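Local atomic coordinates of DyP-type peroxidase (Pleurotus ostreatus PC15, PDB entry 6FSK), a protein that uses heme b to carry out peroxidase reactions as a dye-decolorizing (DyP-type) enzyme, probably oxidising dyes and Mn(II) with hydrogen peroxide. Residues R243-M248 and Q459-R465; A123-F128 and P464-E468; I89-D95 and A229-A234. The protein carries 1 engineered substitution. All coordinates share one frame. Residue numbers count along the deposited sequence, not the author numbering.

Contacts 1 and 2 meet on strand 462-472, share Pro464 and Arg465, and have centres 11 Å apart. In contact 1 this strand pairs with strand 238-247 beside the heme; in contact 2 it meets the loop between strands 119-122 and 134-140. Contact 3 lies 32 Å from contact 1 and 27 Å from contact 2, centre to centre, and joins two loops away from the heme, about 24 Å from the chain's centre. Along the chain it closes before contact 1 opens and interleaves with contact 2. Contacts 2 and 3 thus tie the N-terminal half to later parts of the chain at two separate places, whereas contact 1 builds the C-terminal half of the sheet, against the cofactor.

Contact 1. Residues R243-M248 and Q459-R465; sequences RYLFQM and QDFVVPR. With HEM (protoporphyrin IX containing Fe), chain C.
Strands 243-247 and 462-465 run antiparallel, their axes at 142° and 4.5 Å apart at closest approach. Arg243 lays its guanidinium over Pro464 (NH2 to CB 3.6 Å) and salt-bridges Asp111. Tyr244 O accepts from Arg465 N (2.8 Å). Leu245 (mt) makes a non-hydrogen-bonded pair with Pro464, its CD2 3.9 Å from Pro464 CB, while its CD1 lies 3.7 Å from heme CAB. This pairing of neighbouring strands in the C-terminal ferredoxin-like half of the DyP fold forms one wall of the heme pocket. Phe246 makes a hydrogen-bonded pair with Val463 (N to Val463 O 2.9 Å, O to Val463 N 2.8 Å); its side chain sits on the other face, CD1 3.5 Å from Arg465 CG. Gln247, opposite Val462, joins it at the heme vinyl carbon CBB (OE1 3.6 Å, Val462 CG2 3.8 Å) and hydrogen-bonds Glu185. Met248, N-cap of helix 249-258, donates from N to Phe461 O (2.8 Å), and its chi1 of m brings CG to 4.2 Å from Val463 CG2.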
loop_
_atom_site.group_PDB
_atom_site.type_symbol
_atom_site.label_atom_id
_atom_site.label_comp_id
_atom_site.label_asym_id
_atom_site.label_seq_id
_atom_site.Cartn_x
_atom_site.Cartn_y
_atom_site.Cartn_z
ATOM N N ARG A 243 -7.011 -1.428 -1.184
ATOM C CA ARG A 243 -7.077 -2.748 -1.856
ATOM C C ARG A 243 -7.258 -3.811 -0.825
ATOM O O ARG A 243 -6.491 -3.921 0.127
ATOM C CB ARG A 243 -5.824 -3.039 -2.690
ATOM C CG ARG A 243 -5.583 -1.987 -3.780
ATOM C CD ARG A 243 -6.292 -2.334 -5.074
ATOM N NE ARG A 243 -5.768 -3.461 -5.834
ATOM C CZ ARG A 243 -6.436 -4.166 -6.733
ATOM N NH1 ARG A 243 -7.728 -3.985 -6.927
ATOM N NH2 ARG A 243 -5.787 -5.130 -7.358
ATOM N N TYR A 244 -8.325 -4.591 -0.986
ATOM C CA TYR A 244 -8.597 -5.688 -0.031
ATOM C C TYR A 244 -7.944 -6.963 -0.517
ATOM O O TYR A 244 -8.463 -7.589 -1.489
ATOM C CB TYR A 244 -10.105 -5.836 0.023
ATOM C CG TYR A 244 -10.686 -6.673 1.128
ATOM C CD1 TYR A 244 -9.991 -7.050 2.225
ATOM C CD2 TYR A 244 -12.051 -6.968 1.091
ATOM C CE1 TYR A 244 -10.597 -7.744 3.280
ATOM C CE2 TYR A 244 -12.622 -7.679 2.110
ATOM C CZ TYR A 244 -11.929 -8.021 3.197
ATOM O OH TYR A 244 -12.577 -8.745 4.240
ATOM N N LEU A 245 -6.738 -7.197 -0.033
ATOM C CA LEU A 245 -5.853 -8.196 -0.682
ATOM C C LEU A 245 -5.767 -9.474 0.095
ATOM O O LEU A 245 -5.142 -9.528 1.136
ATOM C CB LEU A 245 -4.467 -7.637 -0.942
ATOM C CG LEU A 245 -4.462 -6.431 -1.868
ATOM C CD1 LEU A 245 -2.988 -5.928 -2.031
ATOM C CD2 LEU A 245 -5.011 -6.649 -3.261
ATOM N N PHE A 246 -6.445 -10.516 -0.360
ATOM C CA PHE A 246 -6.383 -11.801 0.381
ATOM C C PHE A 246 -5.071 -12.477 0.005
ATOM O O PHE A 246 -4.637 -12.377 -1.157
ATOM C CB PHE A 246 -7.591 -12.685 -0.009
ATOM C CG PHE A 246 -8.844 -12.293 0.672
ATOM C CD1 PHE A 246 -9.489 -11.128 0.371
ATOM C CD2 PHE A 246 -9.395 -13.071 1.670
ATOM C CE1 PHE A 246 -10.610 -10.690 1.081
ATOM C CE2 PHE A 246 -10.564 -12.679 2.319
ATOM C CZ PHE A 246 -11.166 -11.494 2.018
ATOM N N GLN A 247 -4.465 -13.140 0.962
ATOM C CA GLN A 247 -3.228 -13.867 0.726
ATOM C C GLN A 247 -3.446 -15.369 0.906
ATOM O O GLN A 247 -4.082 -15.806 1.848
ATOM C CB GLN A 247 -2.176 -13.375 1.680
ATOM C CG GLN A 247 -1.783 -11.916 1.341
ATOM C CD GLN A 247 -0.860 -11.356 2.381
ATOM O OE1 GLN A 247 -1.210 -10.415 3.033
ATOM N NE2 GLN A 247 0.345 -11.788 2.447
ATOM N N MET A 248 -2.818 -16.130 0.039
ATOM C CA MET A 248 -2.867 -17.571 0.016
ATOM C C MET A 248 -1.563 -18.138 0.596
ATOM O O MET A 248 -0.627 -18.438 -0.136
ATOM C CB MET A 248 -3.138 -18.002 -1.451
ATOM C CG MET A 248 -4.315 -17.280 -2.112
ATOM S SD MET A 248 -5.868 -17.441 -1.237
ATOM C CE MET A 248 -6.223 -19.093 -1.691
ATOM N N GLN A 459 -3.097 -20.485 -9.387
ATOM C CA GLN A 459 -3.622 -19.667 -8.241
ATOM C C GLN A 459 -2.567 -18.619 -7.795
ATOM O O GLN A 459 -1.561 -18.931 -7.188
ATOM C CB GLN A 459 -4.017 -20.558 -7.101
ATOM C CG GLN A 459 -4.485 -19.872 -5.789
ATOM C CD GLN A 459 -5.711 -19.059 -6.000
ATOM O OE1 GLN A 459 -6.808 -19.608 -6.320
ATOM N NE2 GLN A 459 -5.561 -17.745 -5.944
ATOM N N ASP A 460 -2.905 -17.363 -8.056
ATOM C CA ASP A 460 -2.124 -16.237 -7.626
ATOM C C ASP A 460 -2.075 -16.234 -6.079
ATOM O O ASP A 460 -3.008 -16.575 -5.420
ATOM C CB ASP A 460 -2.702 -14.875 -8.075
ATOM C CG ASP A 460 -2.597 -14.617 -9.618
ATOM O OD1 ASP A 460 -2.665 -15.560 -10.393
ATOM O OD2 ASP A 460 -2.531 -13.438 -10.056
ATOM N N PHE A 461 -0.932 -15.847 -5.571
ATOM C CA PHE A 461 -0.720 -15.783 -4.152
ATOM C C PHE A 461 -1.513 -14.681 -3.479
ATOM O O PHE A 461 -1.814 -14.792 -2.247
ATOM C CB PHE A 461 0.766 -15.664 -3.816
ATOM C CG PHE A 461 1.630 -16.727 -4.446
ATOM C CD1 PHE A 461 1.293 -18.068 -4.300
ATOM C CD2 PHE A 461 2.726 -16.365 -5.092
ATOM C CE1 PHE A 461 2.107 -19.022 -4.908
ATOM C CE2 PHE A 461 3.532 -17.334 -5.706
ATOM C CZ PHE A 461 3.197 -18.633 -5.571
ATOM N N VAL A 462 -1.822 -13.616 -4.213
ATOM C CA VAL A 462 -2.605 -12.442 -3.689
ATOM C C VAL A 462 -3.803 -12.306 -4.576
ATOM O O VAL A 462 -3.671 -12.339 -5.797
ATOM C CB VAL A 462 -1.697 -11.149 -3.717
ATOM C CG1 VAL A 462 -2.556 -9.963 -3.289
ATOM C CG2 VAL A 462 -0.589 -11.310 -2.712
ATOM N N VAL A 463 -4.979 -12.213 -3.967
ATOM C CA VAL A 463 -6.262 -12.179 -4.672
ATOM C C VAL A 463 -7.021 -10.904 -4.233
ATOM O O VAL A 463 -7.413 -10.792 -3.066
ATOM C CB VAL A 463 -7.055 -13.328 -4.258
ATOM C CG1 VAL A 463 -8.418 -13.359 -5.001
ATOM C CG2 VAL A 463 -6.340 -14.662 -4.663
ATOM N N PRO A 464 -7.201 -9.917 -5.098
ATOM C CA PRO A 464 -7.981 -8.769 -4.711
ATOM C C PRO A 464 -9.461 -9.081 -4.628
ATOM O O PRO A 464 -9.989 -9.717 -5.556
ATOM C CB PRO A 464 -7.718 -7.788 -5.826
ATOM C CG PRO A 464 -7.379 -8.645 -7.039
ATOM C CD PRO A 464 -6.760 -9.866 -6.502
ATOM N N ARG A 465 -10.115 -8.650 -3.532
ATOM C CA ARG A 465 -11.526 -8.871 -3.374
ATOM C C ARG A 465 -12.336 -7.623 -3.126
ATOM O O ARG A 465 -13.544 -7.696 -2.777
ATOM C CB ARG A 465 -11.719 -9.898 -2.287
ATOM C CG ARG A 465 -11.216 -11.297 -2.674
ATOM C CD ARG A 465 -12.080 -12.031 -3.701
ATOM N NE ARG A 465 -13.375 -12.432 -3.111
ATOM C CZ ARG A 465 -14.461 -12.694 -3.807
ATOM N NH1 ARG A 465 -14.443 -12.596 -5.100
ATOM N NH2 ARG A 465 -15.528 -13.148 -3.159
HETATM C CHA HEM C . 7.426 -3.155 0.042
HETATM C CHB HEM C . 4.708 -7.036 0.933
HETATM C CHC HEM C . 1.264 -5.189 -1.878
HETATM C CHD HEM C . 4.102 -1.435 -3.033
HETATM C C1A HEM C . 7.014 -4.383 0.562
HETATM C C2A HEM C . 7.756 -5.209 1.462
HETATM C C3A HEM C . 6.985 -6.267 1.753
HETATM C C4A HEM C . 5.798 -6.133 0.966
HETATM C CMA HEM C . 7.356 -7.434 2.602
HETATM C CAA HEM C . 9.167 -4.922 1.949
HETATM C CBA HEM C . 9.323 -4.169 3.264
HETATM C CGA HEM C . 8.906 -2.725 3.166
HETATM O O1A HEM C . 9.636 -1.903 2.610
HETATM O O2A HEM C . 7.814 -2.395 3.693
HETATM C C1B HEM C . 3.500 -6.907 0.241
HETATM C C2B HEM C . 2.414 -7.774 0.302
HETATM C C3B HEM C . 1.399 -7.275 -0.453
HETATM C C4B HEM C . 1.944 -6.034 -1.022
HETATM C CMB HEM C . 2.369 -9.085 1.046
HETATM C CAB HEM C . 0.038 -7.752 -0.781
HETATM C CBB HEM C . -0.620 -8.614 -0.037
HETATM C C1C HEM C . 1.695 -4.072 -2.526
HETATM C C2C HEM C . 1.045 -3.294 -3.493
HETATM C C3C HEM C . 1.833 -2.242 -3.859
HETATM C C4C HEM C . 3.011 -2.327 -3.031
HETATM C CMC HEM C . -0.339 -3.589 -4.007
HETATM C CAC HEM C . 1.687 -1.173 -4.885
HETATM C CBC HEM C . 0.955 -1.310 -6.010
HETATM C C1D HEM C . 5.223 -1.591 -2.214
HETATM C C2D HEM C . 6.254 -0.509 -2.141
HETATM C C3D HEM C . 7.172 -1.000 -1.223
HETATM C C4D HEM C . 6.708 -2.328 -0.857
HETATM C CMD HEM C . 6.277 0.797 -2.828
HETATM C CAD HEM C . 8.485 -0.361 -0.784
HETATM C CBD HEM C . 9.621 -0.652 -1.713
HETATM C CGD HEM C . 10.868 0.102 -1.319
HETATM O O1D HEM C . 11.888 -0.626 -1.237
HETATM O O2D HEM C . 10.809 1.274 -1.011
HETATM N NA HEM C . 5.830 -5.002 0.157
HETATM N NB HEM C . 3.242 -5.899 -0.627
HETATM N NC HEM C . 2.986 -3.518 -2.347
HETATM N ND HEM C . 5.583 -2.659 -1.501
HETATM FE FE HEM C . 4.459 -4.305 -1.134
#

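Contact 2. Residues A123-F128 and P464-E468; sequences AWEAPF and PRGGE
This is a loop-on-strand contact that joins the two ferredoxin-like halves of the DyP fold: residues 123-128, between strands 119-122 and 134-140 of the N-terminal half, lie against strand 462-472. Register is set at Trp124 and Arg465, whose CA atoms are 4.1 Å apart. The strand is irregular here. Arg465 and Gly466 both face Tyr244 of strand 238-247, as in a beta bulge, and with Arg465 at phi/psi -125/15 its O accepts from Glu125 N (2.9 Å). Gly466 and Gly467 are almost fully extended, phi 166° and 171°, and, having no side chains, expose backbone on which the two aromatic rings can lie. The Trp124 indole (chi1 m, chi2 -7°) lies flat against that backbone in a CH-pi contact, Gly466 CA standing 3.7 Å from the five-membered ring centroid and 18° off the normal; its NE1 is held by Asp111. Phe128 (chi1 m) packs on the other side of the glycine backbone, its CG 3.6 Å from Gly466 CA, and a CB on Gly466 would fall only 2.5 Å from Phe128 CD2. A turn closed by Phe128 N to Glu125 O (3.0 Å) brings that ring round to the strand. Arg465, with chi1 to chi3 all m, folds its guanidinium over the Trp124-Glu125 backbone and gives a weak hydrogen bond from NH1 to Ala123 O (2.9 Å). Water 1 joins Ala123 O to Pro464 O (2.7 Å each), and water 2 donates to Glu125 OE2 (2.5 Å) while accepting from Arg465 NE (2.9 Å).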
loop_
_atom_site.group_PDB
_atom_site.type_symbol
_atom_site.label_atom_id
_atom_site.label_comp_id
_atom_site.label_asym_id
_atom_site.label_seq_id
_atom_site.Cartn_x
_atom_site.Cartn_y
_atom_site.Cartn_z
ATOM N N ALA A 123 -13.973 -9.686 -9.879
ATOM C CA ALA A 123 -14.410 -10.794 -9.011
ATOM C C ALA A 123 -14.125 -10.376 -7.588
ATOM O O ALA A 123 -13.169 -10.800 -6.928
ATOM C CB ALA A 123 -13.713 -12.040 -9.361
ATOM N N TRP A 124 -15.000 -9.502 -7.091
ATOM C CA TRP A 124 -14.885 -8.944 -5.754
ATOM C C TRP A 124 -16.059 -9.351 -4.846
ATOM O O TRP A 124 -17.124 -9.784 -5.349
ATOM C CB TRP A 124 -14.906 -7.424 -5.833
ATOM C CG TRP A 124 -13.633 -6.801 -6.397
ATOM C CD1 TRP A 124 -12.508 -7.388 -6.685
ATOM C CD2 TRP A 124 -13.454 -5.411 -6.640
ATOM N NE1 TRP A 124 -11.550 -6.465 -7.163
ATOM C CE2 TRP A 124 -12.118 -5.232 -7.096
ATOM C CE3 TRP A 124 -14.249 -4.281 -6.371
ATOM C CZ2 TRP A 124 -11.608 -3.997 -7.384
ATOM C CZ3 TRP A 124 -13.770 -3.047 -6.695
ATOM C CH2 TRP A 124 -12.393 -2.928 -7.143
ATOM N N GLU A 125 -15.861 -9.244 -3.542
ATOM C CA GLU A 125 -16.984 -9.421 -2.654
ATOM C C GLU A 125 -18.106 -8.457 -2.999
ATOM O O GLU A 125 -17.933 -7.308 -3.426
ATOM C CB GLU A 125 -16.585 -9.223 -1.210
ATOM C CG GLU A 125 -15.571 -10.203 -0.718
ATOM C CD GLU A 125 -15.331 -10.193 0.719
ATOM O OE1 GLU A 125 -15.864 -9.302 1.424
ATOM O OE2 GLU A 125 -14.527 -11.056 1.153
ATOM N N ALA A 126 -19.372 -8.891 -2.843
ATOM C CA ALA A 126 -20.514 -8.099 -3.299
ATOM C C ALA A 126 -20.599 -6.659 -2.883
ATOM O O ALA A 126 -20.911 -5.778 -3.707
ATOM C CB ALA A 126 -21.798 -8.856 -2.965
ATOM N N PRO A 127 -20.280 -6.352 -1.652
ATOM C CA PRO A 127 -20.424 -4.975 -1.225
ATOM C C PRO A 127 -19.490 -4.024 -1.980
ATOM O O PRO A 127 -19.813 -2.869 -2.232
ATOM C CB PRO A 127 -20.099 -5.001 0.239
ATOM C CG PRO A 127 -20.297 -6.409 0.641
ATOM C CD PRO A 127 -20.063 -7.287 -0.518
ATOM N N PHE A 128 -18.339 -4.543 -2.450
ATOM C CA PHE A 128 -17.410 -3.666 -3.177
ATOM C C PHE A 128 -17.745 -3.457 -4.616
ATOM O O PHE A 128 -17.110 -2.670 -5.307
ATOM C CB PHE A 128 -15.938 -4.181 -2.974
ATOM C CG PHE A 128 -15.427 -3.972 -1.557
ATOM C CD1 PHE A 128 -15.029 -2.678 -1.161
ATOM C CD2 PHE A 128 -15.373 -4.975 -0.626
ATOM C CE1 PHE A 128 -14.617 -2.461 0.138
ATOM C CE2 PHE A 128 -14.928 -4.752 0.687
ATOM C CZ PHE A 128 -14.530 -3.496 1.037
ATOM N N PRO A 464 -7.201 -9.917 -5.098
ATOM C CA PRO A 464 -7.981 -8.769 -4.711
ATOM C C PRO A 464 -9.461 -9.081 -4.628
ATOM O O PRO A 464 -9.989 -9.717 -5.556
ATOM C CB PRO A 464 -7.718 -7.788 -5.826
ATOM C CG PRO A 464 -7.379 -8.645 -7.039
ATOM C CD PRO A 464 -6.760 -9.866 -6.502
ATOM N N ARG A 465 -10.115 -8.650 -3.532
ATOM C CA ARG A 465 -11.526 -8.871 -3.374
ATOM C C ARG A 465 -12.336 -7.623 -3.126
ATOM O O ARG A 465 -13.544 -7.696 -2.777
ATOM C CB ARG A 465 -11.719 -9.898 -2.287
ATOM C CG ARG A 465 -11.216 -11.297 -2.674
ATOM C CD ARG A 465 -12.080 -12.031 -3.701
ATOM N NE ARG A 465 -13.375 -12.432 -3.111
ATOM C CZ ARG A 465 -14.461 -12.694 -3.807
ATOM N NH1 ARG A 465 -14.443 -12.596 -5.100
ATOM N NH2 ARG A 465 -15.528 -13.148 -3.159
ATOM N N GLY A 466 -11.738 -6.460 -3.380
ATOM C CA GLY A 466 -12.444 -5.219 -3.236
ATOM C C GLY A 466 -11.451 -4.069 -3.253
ATOM O O GLY A 466 -10.244 -4.277 -3.081
ATOM N N GLY A 467 -11.980 -2.878 -3.444
ATOM C CA GLY A 467 -11.106 -1.709 -3.448
ATOM C C GLY A 467 -11.838 -0.498 -3.876
ATOM O O GLY A 467 -12.890 -0.581 -4.458
ATOM N N GLU A 468 -11.335 0.676 -3.500
ATOM C CA GLU A 468 -11.792 1.937 -4.101
ATOM C C GLU A 468 -10.700 2.995 -3.894
ATOM O O GLU A 468 -9.755 2.801 -3.101
ATOM C CB GLU A 468 -13.148 2.351 -3.542
ATOM C CG GLU A 468 -13.832 3.601 -4.113
ATOM C CD GLU A 468 -13.969 3.624 -5.644
ATOM O OE1 GLU A 468 -15.143 3.606 -6.125
ATOM O OE2 GLU A 468 -12.990 3.719 -6.440
HETATM O O HOH W 1 -10.604 -11.649 -7.368
HETATM O O HOH W 2 -13.791 -13.013 -0.284
HETATM O O HOH W 3 -15.722 -0.357 -4.593
#

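Contact 3. Residues I89-D95 and A229-A234; sequences ITDDLSD and ARPDWA
Leu93 is the apolar centre of this loop-to-loop contact, which joins the link between helices 81-86 and 96-100 in the N-terminal half of the DyP fold to the segment leading into strand 238-247 in the C-terminal half. With an mt rotamer, its CD2 reaches Pro231 CG (3.8 Å), Trp233 CZ2 (3.9 Å) and Ala234 CB (4.0 Å), and Phe239 and Phe471 of the sheet close in behind. Ile89 adds CG2 at 3.4 Å from Trp233 CZ2. Residues 232-234 form a short 3-10 turn, Ala234 N bonding Pro231 O (3.0 Å), and Trp233 takes a p chi1 that brings its indole to the facing loop. There NE1 donates to Asp91 OD2 (2.8 Å), a bond lying near the ring plane, while Asp91 CB rests 3.7 Å from Pro231 CG. On the 89-95 side, an Asx turn bends the chain: Asp92 OD1 accepts from Ser94 N (2.9 Å), and Ser94 adopts a left-handed backbone conformation (phi/psi 59/45). The turn leaves successive carbonyls to the extended Arg230 (chi1 m, chi2 and chi3 t), which also salt-bridges Asp224. Arg230 NE donates to Leu93 O at 2.8 Å, and its NH2 makes weak bonds to Leu93 O (3.3 Å) and Ser94 O (3.4 Å). At the outer edge, water 4 donates to Asp92 O (2.7 Å) and Ala229 O (2.9 Å).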
loop_
_atom_site.group_PDB
_atom_site.type_symbol
_atom_site.label_atom_id
_atom_site.label_comp_id
_atom_site.label_asym_id
_atom_site.label_seq_id
_atom_site.Cartn_x
_atom_site.Cartn_y
_atom_site.Cartn_z
ATOM N N ILE A 89 -19.857 18.275 -5.310
ATOM C CA ILE A 89 -18.513 18.821 -5.394
ATOM C C ILE A 89 -17.973 18.305 -6.700
ATOM O O ILE A 89 -17.552 17.135 -6.829
ATOM C CB ILE A 89 -17.678 18.380 -4.186
ATOM C CG1 ILE A 89 -18.285 18.878 -2.892
ATOM C CG2 ILE A 89 -16.234 18.882 -4.293
ATOM C CD1 ILE A 89 -17.839 18.147 -1.616
ATOM N N THR A 90 -17.984 19.137 -7.717
ATOM C CA THR A 90 -17.758 18.659 -9.081
ATOM C C THR A 90 -16.435 19.088 -9.711
ATOM O O THR A 90 -16.206 18.741 -10.851
ATOM C CB THR A 90 -18.914 19.132 -10.008
ATOM O OG1 THR A 90 -18.942 20.559 -9.992
ATOM C CG2 THR A 90 -20.229 18.631 -9.478
ATOM N N ASP A 91 -15.550 19.729 -8.942
ATOM C CA ASP A 91 -14.244 20.125 -9.451
ATOM C C ASP A 91 -13.450 18.902 -9.872
ATOM O O ASP A 91 -13.378 17.919 -9.110
ATOM C CB ASP A 91 -13.460 20.815 -8.384
ATOM C CG ASP A 91 -14.216 21.905 -7.699
ATOM O OD1 ASP A 91 -14.345 22.967 -8.318
ATOM O OD2 ASP A 91 -14.766 21.639 -6.598
ATOM N N ASP A 92 -12.842 18.971 -11.034
ATOM C CA ASP A 92 -11.978 17.891 -11.531
ATOM C C ASP A 92 -10.702 17.883 -10.677
ATOM O O ASP A 92 -10.073 18.905 -10.474
ATOM C CB ASP A 92 -11.758 18.119 -13.048
ATOM C CG ASP A 92 -10.979 17.047 -13.729
ATOM O OD1 ASP A 92 -10.383 16.224 -13.061
ATOM O OD2 ASP A 92 -10.968 16.999 -14.994
ATOM N N LEU A 93 -10.342 16.709 -10.127
ATOM C CA LEU A 93 -9.088 16.620 -9.332
ATOM C C LEU A 93 -7.885 16.158 -10.132
ATOM O O LEU A 93 -6.799 15.900 -9.539
ATOM C CB LEU A 93 -9.333 15.756 -8.091
ATOM C CG LEU A 93 -10.321 16.154 -7.006
ATOM C CD1 LEU A 93 -10.331 15.233 -5.823
ATOM C CD2 LEU A 93 -10.083 17.633 -6.591
ATOM N N SER A 94 -8.011 16.014 -11.454
ATOM C CA SER A 94 -6.892 15.679 -12.356
ATOM C C SER A 94 -6.235 14.333 -11.986
ATOM O O SER A 94 -5.034 14.236 -11.863
ATOM C CB SER A 94 -5.888 16.853 -12.259
ATOM O OG SER A 94 -5.131 16.834 -13.434
ATOM N N ASP A 95 -7.078 13.324 -11.729
ATOM C CA ASP A 95 -6.559 11.954 -11.596
ATOM C C ASP A 95 -7.551 11.014 -12.265
ATOM O O ASP A 95 -8.725 10.855 -11.823
ATOM C CB ASP A 95 -6.373 11.617 -10.163
ATOM C CG ASP A 95 -5.687 10.316 -9.989
ATOM O OD1 ASP A 95 -6.295 9.222 -9.994
ATOM O OD2 ASP A 95 -4.438 10.369 -9.895
ATOM N N ALA A 229 -4.113 22.985 -12.050
ATOM C CA ALA A 229 -5.320 22.390 -12.510
ATOM C C ALA A 229 -6.282 22.036 -11.383
ATOM O O ALA A 229 -7.463 21.770 -11.663
ATOM C CB ALA A 229 -5.028 21.149 -13.345
ATOM N N ARG A 230 -5.839 22.032 -10.128
ATOM C CA ARG A 230 -6.641 21.521 -9.077
ATOM C C ARG A 230 -7.310 22.675 -8.285
ATOM O O ARG A 230 -6.731 23.773 -8.177
ATOM C CB ARG A 230 -5.705 20.691 -8.156
ATOM C CG ARG A 230 -5.407 19.336 -8.819
ATOM C CD ARG A 230 -4.460 18.506 -7.989
ATOM N NE ARG A 230 -4.455 17.150 -8.528
ATOM C CZ ARG A 230 -3.565 16.174 -8.254
ATOM N NH1 ARG A 230 -2.546 16.407 -7.426
ATOM N NH2 ARG A 230 -3.757 14.969 -8.810
ATOM N N PRO A 231 -8.467 22.432 -7.684
ATOM C CA PRO A 231 -9.143 23.475 -6.925
ATOM C C PRO A 231 -8.523 23.770 -5.651
ATOM O O PRO A 231 -7.835 22.917 -5.073
ATOM C CB PRO A 231 -10.558 22.882 -6.758
ATOM C CG PRO A 231 -10.262 21.398 -6.590
ATOM C CD PRO A 231 -9.233 21.156 -7.627
ATOM N N ASP A 232 -8.659 25.016 -5.175
ATOM C CA ASP A 232 -8.035 25.398 -3.931
ATOM C C ASP A 232 -8.395 24.465 -2.757
ATOM O O ASP A 232 -7.586 24.216 -1.868
ATOM C CB ASP A 232 -8.425 26.850 -3.570
ATOM C CG ASP A 232 -7.606 27.877 -4.358
ATOM O OD1 ASP A 232 -6.604 27.492 -5.005
ATOM O OD2 ASP A 232 -7.977 29.066 -4.313
ATOM N N TRP A 233 -9.608 23.938 -2.702
ATOM C CA TRP A 233 -9.987 23.120 -1.592
ATOM C C TRP A 233 -9.161 21.806 -1.493
ATOM O O TRP A 233 -9.077 21.208 -0.397
ATOM C CB TRP A 233 -11.514 22.811 -1.593
ATOM C CG TRP A 233 -12.066 21.884 -2.618
ATOM C CD1 TRP A 233 -12.754 22.212 -3.730
ATOM C CD2 TRP A 233 -12.016 20.457 -2.606
ATOM N NE1 TRP A 233 -13.114 21.098 -4.423
ATOM C CE2 TRP A 233 -12.688 20.007 -3.741
ATOM C CE3 TRP A 233 -11.505 19.527 -1.726
ATOM C CZ2 TRP A 233 -12.812 18.653 -4.028
ATOM C CZ3 TRP A 233 -11.661 18.211 -1.997
ATOM C CH2 TRP A 233 -12.291 17.791 -3.155
ATOM N N ALA A 234 -8.595 21.402 -2.619
ATOM C CA ALA A 234 -7.819 20.154 -2.702
ATOM C C ALA A 234 -6.463 20.308 -2.055
ATOM O O ALA A 234 -5.803 19.307 -1.721
ATOM C CB ALA A 234 -7.684 19.683 -4.127
HETATM O O HOH W 4 -10.274 21.513 -10.992
#